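Local coordinates for uncharacterized protein (Ruminococcus gnavus, PDB 4QAN), which is of unknown function but adopts a cystatin-like fold of the NTF2-like superfamily and probably binds a metal ion, at residues E104-I109 / P184-Q188; E125-E129 / E140-L144; K309-T315 / E379-A385. All coordinates share one frame; numbering follows the deposited sequence.

Interaction 1. Residues E104-I109 / P184-Q188; sequences ELSTEI and PACVQ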
loop_
_atom_site.group_PDB
_atom_site.type_symbol
_atom_site.label_atom_id
_atom_site.label_comp_id
_atom_site.label_asym_id
_atom_site.label_seq_id
_atom_site.Cartn_x
_atom_site.Cartn_y
_atom_site.Cartn_z
ATOM N N GLU A 104 -2.786 -15.207 3.691
ATOM C CA GLU A 104 -1.795 -16.201 4.101
ATOM C C GLU A 104 -2.252 -17.007 5.334
ATOM O O GLU A 104 -2.257 -18.246 5.295
ATOM C CB GLU A 104 -0.451 -15.537 4.363
ATOM C CG GLU A 104 0.654 -16.513 4.717
ATOM C CD GLU A 104 2.009 -15.854 4.876
ATOM O OE1 GLU A 104 2.174 -14.684 4.461
ATOM O OE2 GLU A 104 2.916 -16.521 5.414
ATOM N N LEU A 105 -2.641 -16.324 6.411
ATOM C CA LEU A 105 -3.117 -17.022 7.620
ATOM C C LEU A 105 -4.368 -17.840 7.342
ATOM O O LEU A 105 -4.558 -18.899 7.932
ATOM C CB LEU A 105 -3.430 -16.047 8.761
ATOM C CG LEU A 105 -2.314 -15.659 9.730
ATOM C CD1 LEU A 105 -1.237 -14.823 9.045
ATOM C CD2 LEU A 105 -2.908 -14.896 10.904
ATOM N N SER A 106 -5.238 -17.328 6.478
ATOM C CA SER A 106 -6.455 -18.043 6.089
ATOM C C SER A 106 -6.118 -19.305 5.300
ATOM O O SER A 106 -6.870 -20.264 5.331
ATOM C CB SER A 106 -7.380 -17.145 5.261
ATOM O OG SER A 106 -7.986 -16.145 6.070
ATOM N N THR A 107 -4.987 -19.294 4.600
ATOM C CA THR A 107 -4.509 -20.461 3.869
ATOM C C THR A 107 -3.770 -21.407 4.806
ATOM O O THR A 107 -4.039 -22.598 4.819
ATOM C CB THR A 107 -3.565 -20.047 2.719
ATOM O OG1 THR A 107 -4.331 -19.444 1.678
ATOM C CG2 THR A 107 -2.811 -21.247 2.139
ATOM N N GLU A 108 -2.840 -20.869 5.589
ATOM C CA GLU A 108 -1.928 -21.697 6.393
ATOM C C GLU A 108 -2.552 -22.305 7.650
ATOM O O GLU A 108 -1.905 -23.090 8.335
ATOM C CB GLU A 108 -0.678 -20.896 6.772
ATOM C CG GLU A 108 0.211 -20.571 5.587
ATOM C CD GLU A 108 0.693 -21.810 4.860
ATOM O OE1 GLU A 108 1.186 -22.742 5.529
ATOM O OE2 GLU A 108 0.583 -21.854 3.617
ATOM N N ILE A 109 -3.786 -21.924 7.959
ATOM C CA ILE A 109 -4.548 -22.533 9.038
ATOM C C ILE A 109 -5.787 -23.165 8.423
ATOM O O ILE A 109 -6.751 -22.461 8.106
ATOM C CB ILE A 109 -4.988 -21.507 10.086
ATOM C CG1 ILE A 109 -3.776 -20.741 10.610
ATOM C CG2 ILE A 109 -5.729 -22.201 11.223
ATOM C CD1 ILE A 109 -4.131 -19.514 11.426
ATOM N N PRO A 184 6.737 -16.751 9.338
ATOM C CA PRO A 184 5.644 -17.714 9.220
ATOM C C PRO A 184 4.343 -17.191 9.810
ATOM O O PRO A 184 4.351 -16.538 10.856
ATOM C CB PRO A 184 6.138 -18.924 10.026
ATOM C CG PRO A 184 7.580 -18.674 10.310
ATOM C CD PRO A 184 7.749 -17.188 10.308
ATOM N N ALA A 185 3.240 -17.484 9.137
ATOM C CA ALA A 185 1.915 -17.112 9.624
ATOM C C ALA A 185 1.584 -17.771 10.953
ATOM O O ALA A 185 0.943 -17.153 11.804
ATOM C CB ALA A 185 0.865 -17.475 8.593
ATOM N N CYS A 186 2.031 -19.017 11.129
ATOM C CA CYS A 186 1.707 -19.809 12.306
ATOM C C CYS A 186 2.704 -20.944 12.561
ATOM O O CYS A 186 3.533 -21.260 11.720
ATOM C CB CYS A 186 0.315 -20.423 12.134
ATOM S SG CYS A 186 0.214 -21.727 10.884
ATOM N N VAL A 187 2.617 -21.551 13.739
ATOM C CA VAL A 187 3.258 -22.847 13.976
ATOM C C VAL A 187 2.277 -23.735 14.728
ATOM O O VAL A 187 1.504 -23.255 15.565
ATOM C CB VAL A 187 4.608 -22.748 14.744
ATOM C CG1 VAL A 187 5.511 -21.675 14.134
ATOM C CG2 VAL A 187 4.390 -22.491 16.227
ATOM N N GLN A 188 2.303 -25.025 14.410
ATOM C CA GLN A 188 1.424 -25.991 15.049
ATOM C C GLN A 188 2.054 -26.464 16.355
ATOM O O GLN A 188 3.251 -26.737 16.403
ATOM C CB GLN A 188 1.149 -27.176 14.123
ATOM C CG GLN A 188 -0.078 -27.972 14.537
ATOM C CD GLN A 188 -0.288 -29.227 13.712
ATOM O OE1 GLN A 188 -0.023 -29.246 12.511
ATOM N NE2 GLN A 188 -0.780 -30.281 14.355
#
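Leu105, near the C-terminal end of helix 87-108, sets its CD1 methyl against CB of Ala185 at 3.4 Å, closer than carbon atoms usually stand. In this cystatin-like domain the end of the long helix rests on the loop that leads into strand 187-188 and passes alongside it. The first shell is built round one small residue: the methyl of Ala185 points into the last turn of the helix and is also touched by CG of Glu104 at 4.0 Å and, more loosely, by CB of Glu108. Cys186, the next residue, turns its sulfur to the place where the helix stops. SG lies 4.1 Å from CG1 of Ile109, the first residue to leave helical geometry. With chi1 at 70°, SG stands between the backbone N and the carbonyl carbon of its own residue, and from there it reaches the helix end. Further out, Leu105 also rests on Leu173 and Lys174, while Ile109 and Cys186 both touch Leu157 of strand 153-164. Replacing Leu105 by an alanine would probably open a gap beside the Ala185 methyl and leave Leu173 without one of its apolar neighbours. Glu104 runs extended past Ala185, its CG anti to the backbone N (chi1 -177°), and OE1 forms a salt bridge with NZ of Lys174, tying the helix to a second loop. The carbonyl O of Glu108, at the helix end, lies 3.6 Å from the SG of Cys186.

Interaction 2. Residues E125-E129 / E140-L144; sequences EKERE and EVSEL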
loop_
_atom_site.group_PDB
_atom_site.type_symbol
_atom_site.label_atom_id
_atom_site.label_comp_id
_atom_site.label_asym_id
_atom_site.label_seq_id
_atom_site.Cartn_x
_atom_site.Cartn_y
_atom_site.Cartn_z
ATOM N N GLU A 125 9.427 -9.492 26.128
ATOM C CA GLU A 125 10.612 -8.822 25.562
ATOM C C GLU A 125 10.464 -7.293 25.619
ATOM O O GLU A 125 9.935 -6.687 24.688
ATOM C CB GLU A 125 10.841 -9.236 24.097
ATOM C CG GLU A 125 10.278 -10.584 23.672
ATOM C CD GLU A 125 11.176 -11.746 24.038
ATOM O OE1 GLU A 125 12.320 -11.776 23.539
ATOM O OE2 GLU A 125 10.735 -12.632 24.804
ATOM N N LYS A 126 10.934 -6.667 26.693
ATOM C CA LYS A 126 10.869 -5.200 26.821
ATOM C C LYS A 126 11.832 -4.492 25.852
ATOM O O LYS A 126 11.582 -3.350 25.434
ATOM C CB LYS A 126 11.157 -4.764 28.265
ATOM N N GLU A 127 12.925 -5.176 25.502
ATOM C CA GLU A 127 13.923 -4.641 24.568
ATOM C C GLU A 127 13.370 -4.621 23.149
ATOM O O GLU A 127 13.488 -3.623 22.434
ATOM C CB GLU A 127 15.204 -5.482 24.608
ATOM N N ARG A 128 12.765 -5.737 22.751
ATOM C CA ARG A 128 12.175 -5.858 21.430
ATOM C C ARG A 128 11.010 -4.876 21.259
ATOM O O ARG A 128 10.899 -4.233 20.225
ATOM C CB ARG A 128 11.726 -7.305 21.178
ATOM C CG ARG A 128 11.236 -7.603 19.767
ATOM C CD ARG A 128 12.163 -7.062 18.690
ATOM N NE ARG A 128 11.742 -7.445 17.341
ATOM C CZ ARG A 128 11.971 -6.726 16.238
ATOM N NH1 ARG A 128 12.616 -5.562 16.303
ATOM N NH2 ARG A 128 11.545 -7.167 15.054
ATOM N N GLU A 129 10.176 -4.730 22.288
ATOM C CA GLU A 129 8.984 -3.883 22.195
ATOM C C GLU A 129 9.321 -2.392 22.084
ATOM O O GLU A 129 9.002 -1.770 21.070
ATOM C CB GLU A 129 8.009 -4.168 23.350
ATOM C CG GLU A 129 7.277 -5.502 23.184
ATOM C CD GLU A 129 6.372 -5.877 24.351
ATOM O OE1 GLU A 129 6.244 -5.087 25.318
ATOM O OE2 GLU A 129 5.781 -6.981 24.288
ATOM N N GLU A 140 2.589 2.409 22.917
ATOM C CA GLU A 140 3.005 1.065 23.329
ATOM C C GLU A 140 2.981 0.108 22.135
ATOM O O GLU A 140 2.109 0.209 21.267
ATOM C CB GLU A 140 2.064 0.489 24.395
ATOM C CG GLU A 140 1.927 1.271 25.694
ATOM C CD GLU A 140 1.367 0.421 26.831
ATOM O OE1 GLU A 140 1.562 -0.820 26.805
ATOM O OE2 GLU A 140 0.732 0.986 27.753
ATOM N N VAL A 141 3.941 -0.813 22.099
ATOM C CA VAL A 141 3.868 -2.000 21.253
ATOM C C VAL A 141 3.759 -3.207 22.164
ATOM O O VAL A 141 4.470 -3.307 23.162
ATOM C CB VAL A 141 5.107 -2.146 20.337
ATOM C CG1 VAL A 141 5.210 -3.550 19.755
ATOM C CG2 VAL A 141 5.048 -1.133 19.212
ATOM N N SER A 142 2.861 -4.123 21.831
ATOM C CA SER A 142 2.711 -5.356 22.605
ATOM C C SER A 142 2.735 -6.558 21.666
ATOM O O SER A 142 1.862 -6.695 20.811
ATOM C CB SER A 142 1.414 -5.329 23.399
ATOM O OG SER A 142 1.160 -6.601 23.947
ATOM N N GLU A 143 3.756 -7.401 21.814
ATOM C CA GLU A 143 3.896 -8.614 21.011
ATOM C C GLU A 143 3.185 -9.754 21.715
ATOM O O GLU A 143 3.563 -10.128 22.820
ATOM C CB GLU A 143 5.368 -8.966 20.805
ATOM C CG GLU A 143 6.021 -8.247 19.636
ATOM C CD GLU A 143 7.464 -8.681 19.433
ATOM O OE1 GLU A 143 8.251 -8.541 20.395
ATOM O OE2 GLU A 143 7.809 -9.160 18.324
ATOM N N LEU A 144 2.152 -10.294 21.074
ATOM C CA LEU A 144 1.326 -11.329 21.679
ATOM C C LEU A 144 1.487 -12.655 20.978
ATOM O O LEU A 144 1.591 -12.715 19.754
ATOM C CB LEU A 144 -0.154 -10.932 21.678
ATOM C CG LEU A 144 -0.488 -9.708 22.541
ATOM C CD1 LEU A 144 -0.557 -8.453 21.686
ATOM C CD2 LEU A 144 -1.791 -9.898 23.301
#
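The carboxylates of Glu129 and Glu143 and the guanidinium of Arg128 are the flat groups here. Above the plane of the Glu129 carboxylate comes the backbone N-H of Glu143, with N 3.2 Å from OE2. The bond is nearly straight at the hydrogen, though it arrives 51° out of that plane. The other oxygen of Glu129, OE1, lies 3.3 Å from the carbonyl O of Val141; both are acceptors, so this is proximity without a bond. Glu129 arrives there with CG anti to its carbonyl carbon (chi1 -73°) and the chain extended beyond, which carries the acid from the helix to the strand backbone. Glu143 crosses Arg128 at about a right angle, its carboxylate turned 79° from the guanidinium plane. OE1 of Glu143 sits against the aliphatic part of the arginine, 3.2 Å from CG, whereas OE2 is 4.4 Å from NE and well out of the guanidinium plane, so the attraction is of charges alone. The polar end of Arg128 is engaged beyond the strand: NH2 makes salt bridges to Glu67 and Glu180, and NH1 bonds to Gln131. OE2 of Glu129 and OE1 of Glu143 stand 4.9 Å apart, a like-charge approach that Arg128, and weakly Lys123, would probably offset. Glu125 holds the N-cap position of helix 126-135, which, after a short connection, leads into strand 140-150. Val141 faces the helix, touching Leu132 and Ala133, while Ser142 bonds to Glu27, and the strand pairs with 153-164 in the antiparallel sheet.

Interaction 3. Residues K309-T315 / E379-A385; sequences KVIPIET and EQSVLKA
A short parallel pairing at the C-terminal end of the modelled chain joins strand 305-314 to strand 383-384, and its ladder is carried by three backbone bonds. Leu383 N gives its hydrogen to Pro312 O at 3.0 Å; Glu314 N returns one to Leu383 O at 2.8 Å; and Ala385 N reaches Glu314 O at 3.1 Å. Leu383 thus uses N and O on the two residues flanking Ile313, and Glu314 uses N and O on the two flanking Lys384. Beside the ladder, the CA hydrogens of Val382 and Ile313 approach Pro312 O and Leu383 O.

In a mixed sheet whose other pairs are antiparallel, this is the sole parallel one: the strand that follows helix 371-378 comes to lie along 305-314, which is paired on its other edge with 322-331. Such a curved sheet with helices packed on it is the core of the NTF2-like fold. Ile313 and Leu383 point to one face, where Ile313 meets Ala356, Ala358 and Leu359, and CG of Leu383 meets CG2 of Ile311 at 3.9 Å.

The opposite face carries the charged pair. Glu314 and Lys384 run side by side, pointing the same way, and NZ of Lys384 bridges to OE1 of Glu314 at 3.3 Å from above the carboxylate plane. Glu314 extends with CG anti to its backbone N (chi1 178°), while Lys384 bends at chi2 (-84°) to bring its amine across. CG2 of Val382 lies 3.7 Å from CB of Glu314. At the other end, Lys309 NZ donates to Gln380 O at 3.0 Å and also to Ser378 O, which ties strand 305-314 to the C-terminal end of helix 371-378.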
loop_
_atom_site.group_PDB
_atom_site.type_symbol
_atom_site.label_atom_id
_atom_site.label_comp_id
_atom_site.label_asym_id
_atom_site.label_seq_id
_atom_site.Cartn_x
_atom_site.Cartn_y
_atom_site.Cartn_z
ATOM N N LYS A 309 5.027 16.449 -23.860
ATOM C CA LYS A 309 4.338 15.769 -24.938
ATOM C C LYS A 309 3.991 14.328 -24.552
ATOM O O LYS A 309 4.760 13.661 -23.857
ATOM C CB LYS A 309 5.226 15.770 -26.180
ATOM C CG LYS A 309 4.458 15.708 -27.487
ATOM C CD LYS A 309 5.311 16.250 -28.619
ATOM C CE LYS A 309 4.639 16.096 -29.971
ATOM N NZ LYS A 309 5.567 16.584 -31.018
ATOM N N VAL A 310 2.818 13.871 -24.986
ATOM C CA VAL A 310 2.430 12.465 -24.916
ATOM C C VAL A 310 2.449 11.892 -26.337
ATOM O O VAL A 310 1.658 12.306 -27.181
ATOM C CB VAL A 310 1.035 12.321 -24.321
ATOM C CG1 VAL A 310 0.636 10.843 -24.239
ATOM C CG2 VAL A 310 1.004 12.994 -22.956
ATOM N N ILE A 311 3.360 10.957 -26.607
ATOM C CA ILE A 311 3.668 10.583 -27.989
ATOM C C ILE A 311 3.348 9.123 -28.256
ATOM O O ILE A 311 3.840 8.254 -27.538
ATOM C CB ILE A 311 5.158 10.796 -28.305
ATOM C CG1 ILE A 311 5.589 12.205 -27.898
ATOM C CG2 ILE A 311 5.408 10.568 -29.783
ATOM C CD1 ILE A 311 7.082 12.394 -27.902
ATOM N N PRO A 312 2.561 8.841 -29.308
ATOM C CA PRO A 312 2.207 7.456 -29.558
ATOM C C PRO A 312 3.412 6.633 -29.974
ATOM O O PRO A 312 4.262 7.090 -30.768
ATOM C CB PRO A 312 1.211 7.553 -30.725
ATOM C CG PRO A 312 1.623 8.794 -31.452
ATOM C CD PRO A 312 2.052 9.739 -30.362
ATOM N N ILE A 313 3.486 5.418 -29.444
ATOM C CA ILE A 313 4.495 4.465 -29.881
ATOM C C ILE A 313 3.886 3.547 -30.937
ATOM O O ILE A 313 2.823 2.966 -30.730
ATOM C CB ILE A 313 5.009 3.650 -28.681
ATOM C CG1 ILE A 313 5.637 4.593 -27.643
ATOM C CG2 ILE A 313 6.002 2.579 -29.114
ATOM C CD1 ILE A 313 5.914 3.922 -26.311
ATOM N N GLU A 314 4.557 3.415 -32.070
ATOM C CA GLU A 314 4.102 2.502 -33.089
ATOM C C GLU A 314 4.704 1.118 -32.838
ATOM O O GLU A 314 5.915 0.957 -32.894
ATOM C CB GLU A 314 4.497 3.018 -34.462
ATOM C CG GLU A 314 4.103 2.090 -35.602
ATOM C CD GLU A 314 4.284 2.741 -36.950
ATOM O OE1 GLU A 314 3.755 3.856 -37.157
ATOM O OE2 GLU A 314 4.955 2.136 -37.802
ATOM N N THR A 315 3.853 0.135 -32.537
ATOM C CA THR A 315 4.303 -1.247 -32.346
ATOM C C THR A 315 3.264 -2.280 -32.780
ATOM O O THR A 315 2.063 -2.084 -32.593
ATOM C CB THR A 315 4.672 -1.557 -30.889
ATOM O OG1 THR A 315 4.906 -2.967 -30.761
ATOM C CG2 THR A 315 3.548 -1.148 -29.935
ATOM N N GLU A 379 10.093 16.744 -31.171
ATOM C CA GLU A 379 9.800 16.913 -32.598
ATOM C C GLU A 379 9.113 15.704 -33.248
ATOM O O GLU A 379 8.561 15.826 -34.338
ATOM C CB GLU A 379 11.084 17.229 -33.368
ATOM C CG GLU A 379 11.611 18.636 -33.143
ATOM C CD GLU A 379 13.046 18.814 -33.615
ATOM O OE1 GLU A 379 13.713 17.809 -33.965
ATOM O OE2 GLU A 379 13.513 19.972 -33.628
ATOM N N GLN A 380 9.164 14.545 -32.603
ATOM C CA GLN A 380 8.501 13.346 -33.123
ATOM C C GLN A 380 6.991 13.404 -32.934
ATOM O O GLN A 380 6.502 13.847 -31.895
ATOM C CB GLN A 380 9.011 12.091 -32.411
ATOM C CG GLN A 380 10.511 11.889 -32.474
ATOM C CD GLN A 380 11.012 11.896 -33.892
ATOM O OE1 GLN A 380 10.732 10.978 -34.656
ATOM N NE2 GLN A 380 11.744 12.946 -34.260
ATOM N N SER A 381 6.255 12.950 -33.938
ATOM C CA SER A 381 4.827 12.719 -33.788
ATOM C C SER A 381 4.566 11.246 -33.467
ATOM O O SER A 381 3.484 10.894 -32.988
ATOM C CB SER A 381 4.101 13.112 -35.067
ATOM O OG SER A 381 4.578 12.330 -36.139
ATOM N N VAL A 382 5.554 10.388 -33.721
ATOM C CA VAL A 382 5.442 8.973 -33.391
ATOM C C VAL A 382 6.805 8.341 -33.137
ATOM O O VAL A 382 7.759 8.638 -33.829
ATOM C CB VAL A 382 4.689 8.189 -34.499
ATOM C CG1 VAL A 382 5.365 8.333 -35.856
ATOM C CG2 VAL A 382 4.548 6.728 -34.112
ATOM N N LEU A 383 6.890 7.471 -32.134
ATOM C CA LEU A 383 8.135 6.760 -31.854
ATOM C C LEU A 383 7.993 5.324 -32.327
ATOM O O LEU A 383 7.089 4.628 -31.891
ATOM C CB LEU A 383 8.436 6.793 -30.356
ATOM C CG LEU A 383 8.535 8.174 -29.698
ATOM C CD1 LEU A 383 8.674 8.059 -28.190
ATOM C CD2 LEU A 383 9.702 8.962 -30.269
ATOM N N LYS A 384 8.884 4.884 -33.210
ATOM C CA LYS A 384 8.825 3.537 -33.787
ATOM C C LYS A 384 9.607 2.550 -32.916
ATOM O O LYS A 384 10.771 2.785 -32.610
ATOM C CB LYS A 384 9.426 3.525 -35.196
ATOM C CG LYS A 384 9.038 4.680 -36.110
ATOM C CD LYS A 384 7.718 4.472 -36.834
ATOM C CE LYS A 384 7.470 5.631 -37.796
ATOM N NZ LYS A 384 6.213 5.496 -38.582
ATOM N N ALA A 385 8.977 1.440 -32.541
ATOM C CA ALA A 385 9.573 0.461 -31.628
ATOM C C ALA A 385 11.037 0.152 -31.954
ATOM O O ALA A 385 11.349 -0.389 -33.010
ATOM C CB ALA A 385 8.759 -0.820 -31.649
#

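Overall arrangement
Interactions 1 and 2 both reach the same antiparallel sheet, their nearest atoms about 9 Å apart, whereas interaction 3 lies on the far side of the chain's centre in the second, mixed sheet, some 49 and 56 Å from them between centres. Interactions 1 and 2 are partly buried, each setting a helix against a strand or the loop leading into one; interaction 3 is a surface contact of strand with strand. Their chemistry follows. Interaction 1 rests on apolar touches around the Ala185 methyl and the Cys186 sulfur; interaction 2 relies on a single backbone-to-carboxylate bond among acids; interaction 3 buries the most area and adds a backbone ladder and a salt bridge.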